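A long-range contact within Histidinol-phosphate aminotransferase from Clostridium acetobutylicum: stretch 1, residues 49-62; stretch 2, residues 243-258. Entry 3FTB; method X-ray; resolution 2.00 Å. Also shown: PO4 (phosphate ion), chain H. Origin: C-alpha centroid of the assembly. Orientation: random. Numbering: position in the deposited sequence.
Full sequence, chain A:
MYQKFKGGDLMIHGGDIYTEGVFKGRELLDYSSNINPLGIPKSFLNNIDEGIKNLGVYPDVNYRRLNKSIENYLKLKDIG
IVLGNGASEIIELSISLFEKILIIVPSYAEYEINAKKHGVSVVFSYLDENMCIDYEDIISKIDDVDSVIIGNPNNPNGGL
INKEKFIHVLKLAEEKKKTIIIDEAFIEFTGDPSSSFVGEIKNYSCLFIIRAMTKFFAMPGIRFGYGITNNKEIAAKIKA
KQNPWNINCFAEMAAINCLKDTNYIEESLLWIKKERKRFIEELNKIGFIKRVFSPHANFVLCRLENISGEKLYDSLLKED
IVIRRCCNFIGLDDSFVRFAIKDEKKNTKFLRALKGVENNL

Stretch 1, residues 49-62: DEGIKNLGVYPDVN
Stretch 2 (243-258) NPWNINCFAEMAAINC

In the apolar part of the contact, helix 49-53 meets helix 249-257 at Gly 51. The axes approach to 8.7 Å and run roughly antiparallel, with 148° between their N-to-C directions, and the CA atoms of Gly 51 and Phe 250 lie 5.1 Å apart. Such closeness depends on the glycine: an ideal CB would sit 2.9 Å from Phe 250 CD1, a clash. Phe 250 (chi1 m, chi2 -77°) instead lays one ring face against Gly 51 O, while Cys 249 (chi1 p) places SG 3.4 Å from the same oxygen. Leu 55, with chi1 at -91° and chi2 t, packs against both, its CD2 lying 3.7 Å from Cys 249 SG and from Phe 250 CE2. On the next turn, Met 253 (t, m, m) brings CG to 4.1 Å from Glu 50 CG.

Residues 54-56 keep helix-like torsions (-71/-4, -55/-34, -81/-10); from Val 57 (-134/159) the chain is extended through Tyr 58, Pro 59 and Asp 60 (phi/psi -68/135, -63/172 and -59/128). Here Trp 245, in a left-handed conformation (43/44; chi1 m, chi2 -74°), is sandwiched; the CA atoms of Val 61 and Trp 245 are 5.8 Å apart. Val 61 (phi/psi -64/-13, chi1 p) covers one face with CG2, 3.8 Å from the centroid of the six-membered ring; against the opposite face comes the edge of Tyr 58 (chi1 m), with ring centroids 5.0 Å apart and planes at 50°. Pro 59 CD packs 3.5 Å from Trp 245 CD1, and Trp 245 NE1 donates a weak hydrogen bond to Pro 59 O (2.9 Å, 129°).

Water mediates much of the polar edge. One molecule accepts from Asn 54 ND2 and donates to Cys 249 O (both 2.9 Å) and Glu 252 OE1 (3.0 Å); a second links Asp 60 N (3.0 Å) to Glu 252 OE2 (3.2 Å); a third joins Val 61 O (3.0 Å) to Trp 245 N (2.7 Å). Tyr 58 OH donates a very short hydrogen bond to O3 of a phosphate ion (2.5 Å), probably from the crystallisation liquor.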

ATOM      1  N   ASP A  49      -9.413 -10.902  15.929  1.00 51.58           N
ATOM      2  CA  ASP A  49     -10.497 -10.049  16.403  1.00 56.77           C
ATOM      3  C   ASP A  49     -10.048  -8.600  16.376  1.00 51.72           C
ATOM      4  O   ASP A  49     -10.746  -7.732  15.867  1.00 55.77           O
ATOM      5  CB  ASP A  49     -10.900 -10.427  17.828  1.00 71.74           C
ATOM      6  CG  ASP A  49     -11.474 -11.827  17.922  1.00 86.75           C
ATOM      7  OD1 ASP A  49     -11.570 -12.508  16.878  1.00 90.30           O
ATOM      8  OD2 ASP A  49     -11.831 -12.247  19.045  1.00 91.23           O
ATOM      9  N   GLU A  50      -8.875  -8.349  16.943  1.00 47.18           N
ATOM     10  CA  GLU A  50      -8.277  -7.023  16.939  1.00 46.62           C
ATOM     11  C   GLU A  50      -8.295  -6.455  15.525  1.00 47.71           C
ATOM     12  O   GLU A  50      -8.794  -5.354  15.299  1.00 48.52           O
ATOM     13  CB  GLU A  50      -6.844  -7.097  17.481  1.00 41.98           C
ATOM     14  CG  GLU A  50      -6.022  -5.833  17.314  1.00 43.15           C
ATOM     15  CD  GLU A  50      -4.692  -5.899  18.057  1.00 45.69           C
ATOM     16  OE1 GLU A  50      -3.763  -5.141  17.694  1.00 42.29           O
ATOM     17  OE2 GLU A  50      -4.581  -6.709  19.002  1.00 47.68           O
ATOM     18  N   GLY A  51      -7.755  -7.220  14.578  1.00 41.39           N
ATOM     19  CA  GLY A  51      -7.723  -6.820  13.185  1.00 38.80           C
ATOM     20  C   GLY A  51      -9.082  -6.460  12.606  1.00 34.23           C
ATOM     21  O   GLY A  51      -9.244  -5.392  12.026  1.00 32.70           O
ATOM     22  N   ILE A  52     -10.059  -7.351  12.756  1.00 28.32           N
ATOM     23  CA  ILE A  52     -11.414  -7.098  12.264  1.00 30.28           C
ATOM     24  C   ILE A  52     -12.063  -5.845  12.861  1.00 34.06           C
ATOM     25  O   ILE A  52     -12.727  -5.084  12.158  1.00 30.28           O
ATOM     26  CB  ILE A  52     -12.344  -8.295  12.510  1.00 35.14           C
ATOM     27  CG1 ILE A  52     -11.736  -9.565  11.919  1.00 36.22           C
ATOM     28  CG2 ILE A  52     -13.705  -8.036  11.880  1.00 37.47           C
ATOM     29  CD1 ILE A  52     -12.613 -10.778  12.078  1.00 42.25           C
ATOM     30  N   LYS A  53     -11.871  -5.638  14.158  1.00 43.14           N
ATOM     31  CA  LYS A  53     -12.440  -4.478  14.844  1.00 57.50           C
ATOM     32  C   LYS A  53     -11.993  -3.186  14.176  1.00 58.63           C
ATOM     33  O   LYS A  53     -12.806  -2.321  13.844  1.00 71.24           O
ATOM     34  CB  LYS A  53     -12.023  -4.451  16.319  1.00 63.55           C
ATOM     35  CG  LYS A  53     -12.803  -3.446  17.172  1.00 68.94           C
ATOM     36  CD  LYS A  53     -12.305  -3.400  18.616  1.00 77.10           C
ATOM     37  CE  LYS A  53     -11.540  -2.116  18.922  1.00 82.46           C
ATOM     38  NZ  LYS A  53     -12.456  -0.956  19.159  1.00 81.37           N
ATOM     39  N   ASN A  54     -10.688  -3.065  13.989  1.00 44.63           N
ATOM     40  CA  ASN A  54     -10.104  -1.857  13.431  1.00 43.78           C
ATOM     41  C   ASN A  54     -10.401  -1.678  11.941  1.00 41.41           C
ATOM     42  O   ASN A  54     -10.026  -0.664  11.351  1.00 45.24           O
ATOM     43  CB  ASN A  54      -8.597  -1.839  13.692  1.00 36.41           C
ATOM     44  CG  ASN A  54      -8.260  -1.986  15.179  1.00 44.03           C
ATOM     45  OD1 ASN A  54      -8.891  -1.370  16.043  1.00 47.42           O
ATOM     46  ND2 ASN A  54      -7.259  -2.802  15.474  1.00 35.51           N
ATOM     47  N   LEU A  55     -11.070  -2.662  11.340  1.00 35.82           N
ATOM     48  CA  LEU A  55     -11.500  -2.539   9.949  1.00 39.68           C
ATOM     49  C   LEU A  55     -12.318  -1.281   9.770  1.00 37.80           C
ATOM     50  O   LEU A  55     -12.274  -0.641   8.717  1.00 38.24           O
ATOM     51  CB  LEU A  55     -12.366  -3.726   9.528  1.00 39.71           C
ATOM     52  CG  LEU A  55     -11.684  -4.942   8.917  1.00 31.36           C
ATOM     53  CD1 LEU A  55     -12.747  -5.960   8.542  1.00 26.82           C
ATOM     54  CD2 LEU A  55     -10.882  -4.517   7.707  1.00 38.99           C
ATOM     55  N   GLY A  56     -13.073  -0.943  10.806  1.00 42.55           N
ATOM     56  CA  GLY A  56     -14.082   0.091  10.713  1.00 46.08           C
ATOM     57  C   GLY A  56     -13.552   1.500  10.842  1.00 43.28           C
ATOM     58  O   GLY A  56     -14.290   2.456  10.580  1.00 40.46           O
ATOM     59  N   VAL A  57     -12.284   1.641  11.232  1.00 33.07           N
ATOM     60  CA  VAL A  57     -11.698   2.971  11.400  1.00 31.47           C
ATOM     61  C   VAL A  57     -10.307   3.111  10.779  1.00 36.01           C
ATOM     62  O   VAL A  57      -9.615   2.124  10.541  1.00 43.22           O
ATOM     63  CB  VAL A  57     -11.651   3.383  12.884  1.00 26.52           C
ATOM     64  CG1 VAL A  57     -13.056   3.337  13.473  1.00 23.32           C
ATOM     65  CG2 VAL A  57     -10.698   2.482  13.666  1.00 25.92           C
ATOM     66  N   TYR A  58      -9.916   4.351  10.506  1.00 33.17           N
ATOM     67  CA  TYR A  58      -8.571   4.657  10.046  1.00 35.17           C
ATOM     68  C   TYR A  58      -7.555   4.402  11.164  1.00 43.39           C
ATOM     69  O   TYR A  58      -7.771   4.795  12.314  1.00 48.43           O
ATOM     70  CB  TYR A  58      -8.489   6.118   9.610  1.00 24.93           C
ATOM     71  CG  TYR A  58      -9.086   6.411   8.243  1.00 30.04           C
ATOM     72  CD1 TYR A  58      -8.333   6.264   7.080  1.00 34.69           C
ATOM     73  CD2 TYR A  58     -10.389   6.871   8.119  1.00 28.97           C
ATOM     74  CE1 TYR A  58      -8.875   6.550   5.831  1.00 38.73           C
ATOM     75  CE2 TYR A  58     -10.936   7.162   6.877  1.00 27.07           C
ATOM     76  CZ  TYR A  58     -10.179   6.999   5.738  1.00 29.27           C
ATOM     77  OH  TYR A  58     -10.731   7.290   4.512  1.00 27.80           O
ATOM     78  N   PRO A  59      -6.435   3.752  10.828  1.00 42.16           N
ATOM     79  CA  PRO A  59      -5.398   3.537  11.839  1.00 39.93           C
ATOM     80  C   PRO A  59      -4.861   4.888  12.288  1.00 39.99           C
ATOM     81  O   PRO A  59      -5.216   5.905  11.684  1.00 33.74           O
ATOM     82  CB  PRO A  59      -4.304   2.792  11.070  1.00 41.36           C
ATOM     83  CG  PRO A  59      -4.952   2.330   9.778  1.00 45.82           C
ATOM     84  CD  PRO A  59      -6.020   3.314   9.485  1.00 40.79           C
ATOM     85  N   ASP A  60      -4.022   4.903  13.319  1.00 44.62           N
ATOM     86  CA  ASP A  60      -3.326   6.124  13.708  1.00 43.26           C
ATOM     87  C   ASP A  60      -2.505   6.597  12.519  1.00 35.63           C
ATOM     88  O   ASP A  60      -1.742   5.827  11.956  1.00 30.83           O
ATOM     89  CB  ASP A  60      -2.413   5.865  14.911  1.00 53.66           C
ATOM     90  CG  ASP A  60      -1.675   7.123  15.379  1.00 58.06           C
ATOM     91  OD1 ASP A  60      -2.008   8.239  14.917  1.00 54.35           O
ATOM     92  OD2 ASP A  60      -0.759   6.995  16.219  1.00 58.93           O
ATOM     93  N   VAL A  61      -2.661   7.855  12.124  1.00 37.90           N
ATOM     94  CA  VAL A  61      -1.887   8.374  10.998  1.00 40.32           C
ATOM     95  C   VAL A  61      -0.379   8.389  11.303  1.00 39.45           C
ATOM     96  O   VAL A  61       0.441   8.562  10.401  1.00 45.22           O
ATOM     97  CB  VAL A  61      -2.367   9.780  10.564  1.00 37.59           C
ATOM     98  CG1 VAL A  61      -1.650  10.868  11.365  1.00 30.12           C
ATOM     99  CG2 VAL A  61      -2.148   9.986   9.076  1.00 42.12           C
ATOM    100  N   ASN A  62      -0.021   8.211  12.574  1.00 36.24           N
ATOM    101  CA  ASN A  62       1.392   8.165  12.989  1.00 34.78           C
ATOM    102  C   ASN A  62       1.882   6.764  13.370  1.00 25.76           C
ATOM    103  O   ASN A  62       3.073   6.560  13.585  1.00 30.96           O
ATOM    104  CB  ASN A  62       1.670   9.136  14.147  1.00 43.90           C
ATOM    105  CG  ASN A  62       1.693  10.597  13.710  1.00 42.89           C
ATOM    106  OD1 ASN A  62       1.437  11.490  14.517  1.00 43.13           O
ATOM    107  ND2 ASN A  62       1.999  10.846  12.432  1.00 37.97           N
ATOM    108  N   ASN A 243       2.298   7.957   1.160  1.00 57.55           N
ATOM    109  CA  ASN A 243       0.921   8.344   1.399  1.00 54.65           C
ATOM    110  C   ASN A 243       0.477   7.900   2.793  1.00 46.32           C
ATOM    111  O   ASN A 243       0.694   6.750   3.184  1.00 46.97           O
ATOM    112  CB  ASN A 243       0.023   7.726   0.332  1.00 63.37           C
ATOM    113  CG  ASN A 243      -1.262   8.487   0.146  1.00 64.02           C
ATOM    114  OD1 ASN A 243      -2.347   7.954   0.372  1.00 61.93           O
ATOM    115  ND2 ASN A 243      -1.151   9.747  -0.261  1.00 67.34           N
ATOM    116  N   PRO A 244      -0.129   8.817   3.555  1.00 37.51           N
ATOM    117  CA  PRO A 244      -0.646   8.515   4.895  1.00 31.31           C
ATOM    118  C   PRO A 244      -1.575   7.303   4.862  1.00 36.03           C
ATOM    119  O   PRO A 244      -2.148   6.995   3.819  1.00 38.51           O
ATOM    120  CB  PRO A 244      -1.417   9.777   5.256  1.00 41.02           C
ATOM    121  CG  PRO A 244      -0.716  10.860   4.484  1.00 43.67           C
ATOM    122  CD  PRO A 244      -0.328  10.227   3.185  1.00 38.82           C
ATOM    123  N   TRP A 245      -1.696   6.620   5.995  1.00 33.20           N
ATOM    124  CA  TRP A 245      -2.331   5.302   6.074  1.00 37.72           C
ATOM    125  C   TRP A 245      -1.982   4.283   4.961  1.00 38.00           C
ATOM    126  O   TRP A 245      -2.870   3.593   4.462  1.00 45.01           O
ATOM    127  CB  TRP A 245      -3.846   5.459   6.168  1.00 39.62           C
ATOM    128  CG  TRP A 245      -4.263   6.405   7.225  1.00 45.65           C
ATOM    129  CD1 TRP A 245      -4.255   6.187   8.572  1.00 46.36           C
ATOM    130  CD2 TRP A 245      -4.760   7.735   7.035  1.00 45.83           C
ATOM    131  NE1 TRP A 245      -4.714   7.303   9.232  1.00 49.28           N
ATOM    132  CE2 TRP A 245      -5.034   8.264   8.309  1.00 46.96           C
ATOM    133  CE3 TRP A 245      -5.006   8.528   5.907  1.00 44.57           C
ATOM    134  CZ2 TRP A 245      -5.536   9.552   8.490  1.00 51.63           C
ATOM    135  CZ3 TRP A 245      -5.499   9.806   6.092  1.00 42.67           C
ATOM    136  CH2 TRP A 245      -5.759  10.306   7.369  1.00 46.37           C
ATOM    137  N   ASN A 246      -0.713   4.161   4.581  1.00 28.87           N
ATOM    138  CA  ASN A 246      -0.346   3.174   3.559  1.00 33.69           C
ATOM    139  C   ASN A 246      -0.345   1.731   4.081  1.00 36.78           C
ATOM    140  O   ASN A 246      -0.145   0.781   3.321  1.00 41.26           O
ATOM    141  CB  ASN A 246       1.021   3.497   2.956  1.00 30.74           C
ATOM    142  CG  ASN A 246       2.143   3.379   3.971  1.00 30.85           C
ATOM    143  OD1 ASN A 246       1.997   3.767   5.133  1.00 35.02           O
ATOM    144  ND2 ASN A 246       3.271   2.841   3.536  1.00 25.26           N
ATOM    145  N   ILE A 247      -0.558   1.575   5.382  1.00 35.43           N
ATOM    146  CA  ILE A 247      -0.482   0.271   6.040  1.00 31.47           C
ATOM    147  C   ILE A 247      -1.862  -0.188   6.489  1.00 28.07           C
ATOM    148  O   ILE A 247      -2.443   0.397   7.384  1.00 34.29           O
ATOM    149  CB  ILE A 247       0.453   0.331   7.280  1.00 29.09           C
ATOM    150  CG1 ILE A 247       1.823   0.886   6.898  1.00 32.22           C
ATOM    151  CG2 ILE A 247       0.588  -1.027   7.957  1.00 27.36           C
ATOM    152  CD1 ILE A 247       2.446   0.203   5.706  1.00 36.23           C
ATOM    153  N   ASN A 248      -2.391  -1.232   5.864  1.00 37.60           N
ATOM    154  CA  ASN A 248      -3.698  -1.771   6.255  1.00 35.27           C
ATOM    155  C   ASN A 248      -3.716  -2.292   7.698  1.00 36.22           C
ATOM    156  O   ASN A 248      -2.665  -2.559   8.282  1.00 31.00           O
ATOM    157  CB  ASN A 248      -4.127  -2.882   5.296  1.00 26.94           C
ATOM    158  CG  ASN A 248      -3.429  -4.204   5.583  1.00 23.96           C
ATOM    159  OD1 ASN A 248      -2.458  -4.560   4.918  1.00 30.26           O
ATOM    160  ND2 ASN A 248      -3.926  -4.937   6.571  1.00 27.80           N
ATOM    161  N   CYS A 249      -4.912  -2.458   8.260  1.00 38.72           N
ATOM    162  CA  CYS A 249      -5.058  -2.789   9.678  1.00 40.91           C
ATOM    163  C   CYS A 249      -4.562  -4.184  10.097  1.00 34.87           C
ATOM    164  O   CYS A 249      -4.089  -4.362  11.225  1.00 48.68           O
ATOM    165  CB  CYS A 249      -6.507  -2.559  10.148  1.00 51.11           C
ATOM    166  SG  CYS A 249      -7.774  -3.703   9.515  1.00 35.52           S
ATOM    167  N   PHE A 250      -4.674  -5.169   9.212  1.00 36.95           N
ATOM    168  CA  PHE A 250      -4.198  -6.521   9.520  1.00 35.84           C
ATOM    169  C   PHE A 250      -2.673  -6.545   9.564  1.00 39.86           C
ATOM    170  O   PHE A 250      -2.065  -7.136  10.466  1.00 38.28           O
ATOM    171  CB  PHE A 250      -4.724  -7.529   8.498  1.00 35.97           C
ATOM    172  CG  PHE A 250      -6.214  -7.708   8.542  1.00 37.32           C
ATOM    173  CD1 PHE A 250      -6.805  -8.470   9.540  1.00 28.77           C
ATOM    174  CD2 PHE A 250      -7.030  -7.113   7.587  1.00 32.47           C
ATOM    175  CE1 PHE A 250      -8.181  -8.632   9.577  1.00 27.14           C
ATOM    176  CE2 PHE A 250      -8.404  -7.273   7.629  1.00 29.26           C
ATOM    177  CZ  PHE A 250      -8.979  -8.032   8.628  1.00 24.60           C
ATOM    178  N   ALA A 251      -2.061  -5.893   8.580  1.00 42.70           N
ATOM    179  CA  ALA A 251      -0.619  -5.720   8.555  1.00 42.22           C
ATOM    180  C   ALA A 251      -0.185  -5.144   9.890  1.00 43.56           C
ATOM    181  O   ALA A 251       0.725  -5.665  10.533  1.00 50.14           O
ATOM    182  CB  ALA A 251      -0.217  -4.789   7.418  1.00 42.84           C
ATOM    183  N   GLU A 252      -0.852  -4.074  10.311  1.00 44.59           N
ATOM    184  CA  GLU A 252      -0.579  -3.458  11.604  1.00 41.99           C
ATOM    185  C   GLU A 252      -0.738  -4.466  12.733  1.00 38.10           C
ATOM    186  O   GLU A 252       0.109  -4.540  13.624  1.00 32.42           O
ATOM    187  CB  GLU A 252      -1.509  -2.272  11.828  1.00 37.97           C
ATOM    188  CG  GLU A 252      -1.264  -1.514  13.098  1.00 39.18           C
ATOM    189  CD  GLU A 252      -2.242  -0.370  13.271  1.00 47.80           C
ATOM    190  OE1 GLU A 252      -3.450  -0.579  13.029  1.00 45.33           O
ATOM    191  OE2 GLU A 252      -1.806   0.739  13.643  1.00 55.45           O
ATOM    192  N   MET A 253      -1.819  -5.246  12.685  1.00 45.67           N
ATOM    193  CA  MET A 253      -2.078  -6.246  13.718  1.00 46.18           C
ATOM    194  C   MET A 253      -0.978  -7.300  13.784  1.00 42.09           C
ATOM    195  O   MET A 253      -0.607  -7.748  14.872  1.00 43.43           O
ATOM    196  CB  MET A 253      -3.443  -6.913  13.530  1.00 45.76           C
ATOM    197  CG  MET A 253      -3.753  -7.941  14.617  1.00 47.06           C
ATOM    198  SD  MET A 253      -3.156  -9.615  14.263  1.00 32.35           S
ATOM    199  CE  MET A 253      -4.485 -10.133  13.172  1.00 27.20           C
ATOM    200  N   ALA A 254      -0.460  -7.697  12.623  1.00 34.84           N
ATOM    201  CA  ALA A 254       0.622  -8.677  12.575  1.00 29.88           C
ATOM    202  C   ALA A 254       1.898  -8.127  13.185  1.00 29.12           C
ATOM    203  O   ALA A 254       2.481  -8.740  14.071  1.00 32.04           O
ATOM    204  CB  ALA A 254       0.875  -9.147  11.148  1.00 34.60           C
ATOM    205  N   ALA A 255       2.330  -6.968  12.703  1.00 36.81           N
ATOM    206  CA  ALA A 255       3.529  -6.307  13.223  1.00 37.63           C
ATOM    207  C   ALA A 255       3.472  -6.060  14.727  1.00 35.56           C
ATOM    208  O   ALA A 255       4.498  -5.946  15.386  1.00 30.14           O
ATOM    209  CB  ALA A 255       3.763  -4.987  12.497  1.00 34.56           C
ATOM    210  N   ILE A 256       2.266  -5.972  15.268  1.00 44.67           N
ATOM    211  CA  ILE A 256       2.095  -5.657  16.681  1.00 43.14           C
ATOM    212  C   ILE A 256       2.095  -6.922  17.554  1.00 45.22           C
ATOM    213  O   ILE A 256       2.595  -6.912  18.683  1.00 46.51           O
ATOM    214  CB  ILE A 256       0.842  -4.746  16.909  1.00 35.70           C
ATOM    215  CG1 ILE A 256       1.180  -3.299  16.502  1.00 31.06           C
ATOM    216  CG2 ILE A 256       0.356  -4.840  18.350  1.00 32.49           C
ATOM    217  CD1 ILE A 256       0.027  -2.289  16.526  1.00 17.78           C
ATOM    218  N   ASN A 257       1.587  -8.020  16.995  1.00 38.10           N
ATOM    219  CA  ASN A 257       1.390  -9.260  17.741  1.00 41.70           C
ATOM    220  C   ASN A 257       2.360 -10.397  17.388  1.00 41.48           C
ATOM    221  O   ASN A 257       2.582 -11.309  18.184  1.00 43.74           O
ATOM    222  CB  ASN A 257      -0.058  -9.727  17.564  1.00 45.45           C
ATOM    223  CG  ASN A 257      -1.063  -8.709  18.091  1.00 46.58           C
ATOM    224  OD1 ASN A 257      -1.189  -8.517  19.294  1.00 45.27           O
ATOM    225  ND2 ASN A 257      -1.778  -8.054  17.188  1.00 46.31           N
ATOM    226  N   CYS A 258       2.945 -10.327  16.199  1.00 35.94           N
ATOM    227  CA  CYS A 258       3.745 -11.430  15.681  1.00 32.26           C
ATOM    228  C   CYS A 258       5.236 -11.287  15.922  1.00 22.79           C
ATOM    229  O   CYS A 258       5.944 -12.281  15.949  1.00 24.27           O
ATOM    230  CB  CYS A 258       3.446 -11.672  14.198  1.00 23.25           C
ATOM    231  SG  CYS A 258       1.727 -12.161  13.953  1.00 35.38           S
TER
HETATM  232  P   PO4 H 362      -9.479   6.797   1.220  1.00 49.67           P
HETATM  233  O1  PO4 H 362     -10.349   5.907   0.370  1.00 47.42           O
HETATM  234  O2  PO4 H 362      -9.957   8.239   1.174  1.00 51.05           O
HETATM  235  O3  PO4 H 362      -9.522   6.271   2.635  1.00 54.83           O
HETATM  236  O4  PO4 H 362      -8.060   6.740   0.728  1.00 37.90           O
HETATM  237  O   HOH W   1      -5.251  -2.988  13.446  1.00 25.73           O
HETATM  238  O   HOH W   2      -4.376   2.294  14.735  1.00 41.94           O
HETATM  239  O   HOH W   3       0.377   7.418   7.577  1.00 34.43           O